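Local coordinates for phospho-furanose lactonase (Mycoplasma synoviae, PDB 3OVG), which hydrolyses D-xylono-1,4-lactone 5-phosphate and L-arabino-1,4-lactone 5-phosphate, as well as carboxy 1,4-lactones, with two zinc ions per subunit, at residues H28-N32 with M45-S51; R165-K169 with L348-L354. The contacts are given in a common frame with arbitrary orientation. Residue numbers count along the deposited sequence, not the author numbering.

How the interactions relate
The two contacts sit at different places on one TIM barrel, their centres about 35 Å apart and their nearest atoms about 16 Å apart, and they share no helix or strand. Interaction 1 (28-32 with 45-51) is local in sequence: the loop following strand 22-25, which carries a zinc ligand, is paired with the approach to helix 48-60. It is the more buried of the two, with main-chain hydrogen bonds between its segments and a zinc-binding histidine and a lysine reaching the metal centre. Interaction 2 (165-169 with 348-354) joins helix 165-181 to the C-terminal helix 343-351, away from the annotated sites; leucines meet there, and an arginine side chain binds backbone carbonyls.

Interaction 1 of 2, residues H28-N32 with M45-S51. With ZN (zinc ion), chain G.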
loop_
_atom_site.group_PDB
_atom_site.type_symbol
_atom_site.label_atom_id
_atom_site.label_comp_id
_atom_site.label_asym_id
_atom_site.label_seq_id
_atom_site.Cartn_x
_atom_site.Cartn_y
_atom_site.Cartn_z
ATOM N N HIS A 28 -5.490 12.141 -26.729
ATOM C CA HIS A 28 -6.413 12.571 -25.703
ATOM C C HIS A 28 -6.229 14.032 -25.459
ATOM O O HIS A 28 -5.175 14.559 -25.730
ATOM C CB HIS A 28 -6.162 11.824 -24.386
ATOM C CG HIS A 28 -6.275 10.351 -24.523
ATOM N ND1 HIS A 28 -7.478 9.694 -24.425
ATOM C CD2 HIS A 28 -5.352 9.409 -24.826
ATOM C CE1 HIS A 28 -7.293 8.407 -24.645
ATOM N NE2 HIS A 28 -6.012 8.212 -24.900
ATOM N N PHE A 29 -7.254 14.670 -24.905
ATOM C CA PHE A 29 -7.103 16.018 -24.393
ATOM C C PHE A 29 -7.802 16.138 -23.054
ATOM O O PHE A 29 -7.199 16.559 -22.062
ATOM C CB PHE A 29 -7.662 17.036 -25.385
ATOM C CG PHE A 29 -6.782 17.252 -26.579
ATOM C CD1 PHE A 29 -5.509 17.788 -26.430
ATOM C CD2 PHE A 29 -7.229 16.939 -27.846
ATOM C CE1 PHE A 29 -4.667 17.996 -27.564
ATOM C CE2 PHE A 29 -6.406 17.143 -28.968
ATOM C CZ PHE A 29 -5.130 17.688 -28.824
ATOM N N ILE A 30 -9.085 15.777 -23.045
ATOM C CA ILE A 30 -9.878 15.785 -21.832
ATOM C C ILE A 30 -10.141 14.356 -21.346
ATOM O O ILE A 30 -10.643 13.515 -22.102
ATOM C CB ILE A 30 -11.225 16.484 -22.083
ATOM C CG1 ILE A 30 -10.980 17.895 -22.664
ATOM C CG2 ILE A 30 -12.066 16.507 -20.782
ATOM C CD1 ILE A 30 -10.348 18.869 -21.684
ATOM N N LYS A 31 -9.781 14.093 -20.094
ATOM C CA LYS A 31 -10.154 12.881 -19.400
ATOM C C LYS A 31 -10.839 13.345 -18.133
ATOM O O LYS A 31 -10.208 13.863 -17.192
ATOM C CB LYS A 31 -8.930 12.017 -19.069
ATOM C CG LYS A 31 -8.335 11.275 -20.286
ATOM C CD LYS A 31 -7.118 10.380 -19.868
ATOM C CE LYS A 31 -6.669 9.462 -21.032
ATOM N NZ LYS A 31 -5.710 8.380 -20.563
ATOM N N ASN A 32 -12.146 13.182 -18.117
ATOM C CA ASN A 32 -12.957 13.735 -17.056
ATOM C C ASN A 32 -13.374 12.634 -16.071
ATOM O O ASN A 32 -14.401 11.995 -16.241
ATOM C CB ASN A 32 -14.169 14.408 -17.720
ATOM C CG ASN A 32 -15.077 15.084 -16.739
ATOM O OD1 ASN A 32 -16.306 15.115 -16.928
ATOM N ND2 ASN A 32 -14.501 15.634 -15.689
HETATM N N MSE A 45 -7.308 15.138 -16.686
HETATM C CA MSE A 45 -6.900 16.180 -17.630
HETATM C C MSE A 45 -8.086 17.046 -18.024
HETATM O O MSE A 45 -8.920 16.645 -18.862
HETATM C CB MSE A 45 -6.265 15.545 -18.897
HETATM C CG MSE A 45 -5.150 14.567 -18.561
HETATM SE SE MSE A 45 -4.413 13.531 -20.095
HETATM C CE MSE A 45 -3.854 15.055 -21.212
ATOM N N LEU A 46 -8.170 18.242 -17.443
ATOM C CA LEU A 46 -9.407 19.000 -17.530
ATOM C C LEU A 46 -9.266 20.367 -18.169
ATOM O O LEU A 46 -10.172 21.212 -18.058
ATOM C CB LEU A 46 -9.992 19.198 -16.138
ATOM C CG LEU A 46 -10.618 17.974 -15.482
ATOM C CD1 LEU A 46 -10.795 18.285 -14.015
ATOM C CD2 LEU A 46 -11.959 17.639 -16.143
ATOM N N ASN A 47 -8.159 20.608 -18.849
ATOM C CA ASN A 47 -7.844 21.980 -19.224
ATOM C C ASN A 47 -8.059 22.211 -20.726
ATOM O O ASN A 47 -7.283 21.778 -21.589
ATOM C CB ASN A 47 -6.432 22.339 -18.692
ATOM C CG ASN A 47 -6.098 23.808 -18.799
ATOM O OD1 ASN A 47 -6.525 24.475 -19.723
ATOM N ND2 ASN A 47 -5.288 24.313 -17.863
ATOM N N VAL A 48 -9.169 22.868 -21.031
ATOM C CA VAL A 48 -9.498 23.206 -22.394
ATOM C C VAL A 48 -8.455 24.149 -23.022
ATOM O O VAL A 48 -8.007 23.935 -24.155
ATOM C CB VAL A 48 -10.896 23.860 -22.474
ATOM C CG1 VAL A 48 -11.067 24.597 -23.788
ATOM C CG2 VAL A 48 -11.979 22.814 -22.287
ATOM N N ASP A 49 -8.088 25.203 -22.310
ATOM C CA ASP A 49 -7.125 26.161 -22.862
ATOM C C ASP A 49 -5.820 25.472 -23.191
ATOM O O ASP A 49 -5.268 25.688 -24.230
ATOM C CB ASP A 49 -6.898 27.352 -21.913
ATOM C CG ASP A 49 -8.138 28.221 -21.777
ATOM O OD1 ASP A 49 -9.010 28.134 -22.680
ATOM O OD2 ASP A 49 -8.256 28.991 -20.785
ATOM N N ALA A 50 -5.326 24.638 -22.298
ATOM C CA ALA A 50 -4.075 23.928 -22.566
ATOM C C ALA A 50 -4.175 22.971 -23.737
ATOM O O ALA A 50 -3.197 22.780 -24.460
ATOM C CB ALA A 50 -3.597 23.188 -21.330
ATOM N N SER A 51 -5.335 22.334 -23.899
ATOM C CA SER A 51 -5.507 21.334 -24.959
ATOM C C SER A 51 -5.485 22.011 -26.322
ATOM O O SER A 51 -4.873 21.511 -27.311
ATOM C CB SER A 51 -6.821 20.566 -24.781
ATOM O OG SER A 51 -6.813 19.828 -23.572
HETATM ZN ZN ZN G . -5.116 6.104 -24.863
HETATM O O HOH W 1 -4.961 6.553 -22.403
HETATM O O HOH W 2 -3.692 4.453 -23.978
#
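H28 opens the loop that follows strand 22-25, and its side chain leads away from 45-51 to the metal: NE2 of H28 lies 2.3 Å from the zinc, while D70 accepts a hydrogen bond from ND1 and so holds the ring in orientation. H26 and D274 bind the same ion. F29 suits the apolar interior beside it, its ring packing against F55 and residues of strand 63-68; toward the second segment, CB of F29 is 3.4 Å from OG of S51. That hydroxyl is satisfied within the first turn of helix 48-60, donating to O of N47 at 2.8 Å, and N47 caps the helix by accepting from N of A50 at its OD1 (2.8 Å). CD1 of I30 (m,m) reaches the start of the helix, 4.3 Å from CG2 of V48, a buried apolar place for a branched aliphatic residue, while CA of I30 makes a CH···O contact of 3.2 Å with O of M45. K31 forms the one antiparallel bridge, a hydrogen-bonded pair with M45: N of K31 donates to O of M45 (3.0 Å) and N of M45 to O of K31 (3.2 Å). The long K31 side chain extends to the active site, where NZ of K31 donates to water 1 at 2.7 Å, bonds to O of G276 and forms a salt bridge with E36. ND2 of N32 touches CD2 of L46 at 3.3 Å, near Y110 of a neighbouring subunit. Water 1 is a zinc ligand, 2.5 Å from the ion, so K31 is a second-shell residue, its backbone probably held by the M45 bridge.

Interaction 2 of 2, residues R165-K169 with L348-L354; sequences RLELK and LKKELNL
At the apolar centre, L168 projects from the first turn of helix 165-181 toward the end of helix 343-351. Its side chain is in the t,p rotamer, and its CD2 lies 3.6 Å from CD2 of L348, 3.8 Å from CD1 of L352 and 4.0 Å from CD1 of L354; branched leucines suit such a cluster because their methyls fill it from several directions. L348 is also t,p, whereas L352 and L354 are m,t. The nearest CA pairs are R165 with L352 at 5.6 Å and L168 with K349 at 7.8 Å. Segment 348-354 is helical through E351 and ends in a Schellman motif: N of L354 bonds to O of K349 (2.9 Å) and N of N353 to O of K350 (3.1 Å). N353, the C' residue, has phi/psi of 45/53°, a left-handed conformation that asparagine tolerates well. At the polar edge, the R165 side chain (chi1 p, chi2 t, chi3 m) donates from NE to O of L352 (3.0 Å) and from NH2 to O of N353 (2.9 Å), binding carbonyls at the helix end, while CD2 of L354 covers one guanidinium face. Helix 195-205 packs on L168 and L348, K349 is salt-bridged to E172 of helix 165-181, and K169 lies against helix 119-131. Helix 165-181 comes between barrel strands 157-160 and 185-190, so helix 343-351 packs on the outside of the TIM barrel.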
loop_
_atom_site.group_PDB
_atom_site.type_symbol
_atom_site.label_atom_id
_atom_site.label_comp_id
_atom_site.label_asym_id
_atom_site.label_seq_id
_atom_site.Cartn_x
_atom_site.Cartn_y
_atom_site.Cartn_z
ATOM N N ARG A 165 -13.894 -12.602 -20.955
ATOM C CA ARG A 165 -15.206 -12.802 -21.556
ATOM C C ARG A 165 -15.902 -11.483 -21.901
ATOM O O ARG A 165 -16.509 -11.378 -22.960
ATOM C CB ARG A 165 -16.091 -13.652 -20.653
ATOM C CG ARG A 165 -16.298 -13.098 -19.272
ATOM C CD ARG A 165 -17.070 -14.136 -18.454
ATOM N NE ARG A 165 -18.329 -14.470 -19.132
ATOM C CZ ARG A 165 -19.427 -13.719 -19.055
ATOM N NH1 ARG A 165 -19.405 -12.601 -18.349
ATOM N NH2 ARG A 165 -20.534 -14.066 -19.702
ATOM N N LEU A 166 -15.786 -10.484 -21.021
ATOM C CA LEU A 166 -16.439 -9.175 -21.234
ATOM C C LEU A 166 -15.801 -8.352 -22.360
ATOM O O LEU A 166 -16.443 -7.479 -22.969
ATOM C CB LEU A 166 -16.492 -8.359 -19.928
ATOM C CG LEU A 166 -17.824 -8.435 -19.156
ATOM C CD1 LEU A 166 -18.684 -9.679 -19.427
ATOM C CD2 LEU A 166 -17.720 -8.121 -17.663
ATOM N N GLU A 167 -14.539 -8.628 -22.618
ATOM C CA GLU A 167 -13.826 -8.030 -23.732
ATOM C C GLU A 167 -14.206 -8.688 -25.077
ATOM O O GLU A 167 -14.215 -8.027 -26.116
ATOM C CB GLU A 167 -12.303 -8.083 -23.449
ATOM C CG GLU A 167 -11.989 -7.331 -22.148
ATOM C CD GLU A 167 -10.552 -7.480 -21.631
ATOM O OE1 GLU A 167 -9.861 -8.492 -21.920
ATOM O OE2 GLU A 167 -10.152 -6.591 -20.881
ATOM N N LEU A 168 -14.473 -9.992 -25.075
ATOM C CA LEU A 168 -14.952 -10.613 -26.299
ATOM C C LEU A 168 -16.359 -10.069 -26.589
ATOM O O LEU A 168 -16.723 -9.870 -27.722
ATOM C CB LEU A 168 -14.950 -12.138 -26.184
ATOM C CG LEU A 168 -15.302 -12.912 -27.462
ATOM C CD1 LEU A 168 -14.360 -12.496 -28.566
ATOM C CD2 LEU A 168 -15.215 -14.432 -27.247
ATOM N N LYS A 169 -17.143 -9.828 -25.545
ATOM C CA LYS A 169 -18.443 -9.158 -25.683
ATOM C C LYS A 169 -18.288 -7.760 -26.306
ATOM O O LYS A 169 -19.028 -7.379 -27.213
ATOM C CB LYS A 169 -19.124 -9.024 -24.312
ATOM C CG LYS A 169 -20.593 -8.597 -24.420
ATOM C CD LYS A 169 -21.307 -8.743 -23.065
ATOM C CE LYS A 169 -22.721 -8.214 -23.161
ATOM N NZ LYS A 169 -23.346 -8.204 -21.824
ATOM N N LEU A 348 -15.403 -20.166 -28.985
ATOM C CA LEU A 348 -14.845 -19.363 -27.896
ATOM C C LEU A 348 -15.971 -18.745 -27.035
ATOM O O LEU A 348 -15.880 -18.712 -25.821
ATOM C CB LEU A 348 -13.905 -18.272 -28.420
ATOM C CG LEU A 348 -13.147 -17.448 -27.357
ATOM C CD1 LEU A 348 -12.340 -18.346 -26.403
ATOM C CD2 LEU A 348 -12.261 -16.353 -27.982
ATOM N N LYS A 349 -17.049 -18.287 -27.658
ATOM C CA LYS A 349 -18.137 -17.684 -26.906
ATOM C C LYS A 349 -18.740 -18.731 -25.969
ATOM O O LYS A 349 -19.093 -18.442 -24.816
ATOM C CB LYS A 349 -19.208 -17.102 -27.857
ATOM C CG LYS A 349 -18.831 -15.749 -28.539
ATOM C CD LYS A 349 -20.009 -15.193 -29.371
ATOM C CE LYS A 349 -21.267 -15.029 -28.491
ATOM N NZ LYS A 349 -22.409 -14.264 -29.130
ATOM N N LYS A 350 -18.860 -19.952 -26.474
ATOM C CA LYS A 350 -19.394 -21.053 -25.686
ATOM C C LYS A 350 -18.468 -21.343 -24.497
ATOM O O LYS A 350 -18.929 -21.419 -23.348
ATOM C CB LYS A 350 -19.590 -22.291 -26.571
ATOM C CG LYS A 350 -20.120 -23.517 -25.818
ATOM C CD LYS A 350 -19.933 -24.798 -26.632
ATOM C CE LYS A 350 -20.334 -26.055 -25.832
ATOM N NZ LYS A 350 -19.875 -27.336 -26.490
ATOM N N GLU A 351 -17.166 -21.467 -24.772
ATOM C CA GLU A 351 -16.159 -21.664 -23.721
ATOM C C GLU A 351 -16.159 -20.579 -22.624
ATOM O O GLU A 351 -15.905 -20.868 -21.446
ATOM C CB GLU A 351 -14.768 -21.766 -24.351
ATOM C CG GLU A 351 -14.521 -23.058 -25.074
ATOM C CD GLU A 351 -13.051 -23.342 -25.225
ATOM O OE1 GLU A 351 -12.304 -22.407 -25.612
ATOM O OE2 GLU A 351 -12.636 -24.490 -24.941
ATOM N N LEU A 352 -16.454 -19.336 -23.013
ATOM C CA LEU A 352 -16.466 -18.205 -22.093
ATOM C C LEU A 352 -17.885 -17.876 -21.589
ATOM O O LEU A 352 -18.134 -16.769 -21.117
ATOM C CB LEU A 352 -15.860 -16.966 -22.793
ATOM C CG LEU A 352 -14.407 -17.121 -23.299
ATOM C CD1 LEU A 352 -13.866 -15.863 -24.028
ATOM C CD2 LEU A 352 -13.529 -17.429 -22.106
ATOM N N ASN A 353 -18.819 -18.822 -21.716
ATOM C CA ASN A 353 -20.222 -18.602 -21.304
ATOM C C ASN A 353 -20.871 -17.269 -21.710
ATOM O O ASN A 353 -21.431 -16.561 -20.875
ATOM C CB ASN A 353 -20.405 -18.823 -19.793
ATOM C CG ASN A 353 -20.127 -20.271 -19.378
ATOM O OD1 ASN A 353 -18.975 -20.707 -19.326
ATOM N ND2 ASN A 353 -21.184 -21.018 -19.079
ATOM N N LEU A 354 -20.821 -16.931 -22.991
ATOM C CA LEU A 354 -21.389 -15.658 -23.426
ATOM C C LEU A 354 -22.780 -15.787 -24.084
ATOM O O LEU A 354 -23.497 -14.796 -24.238
ATOM C CB LEU A 354 -20.418 -14.914 -24.339
ATOM C CG LEU A 354 -19.266 -14.255 -23.576
ATOM C CD1 LEU A 354 -18.098 -13.978 -24.529
ATOM C CD2 LEU A 354 -19.725 -12.972 -22.886
#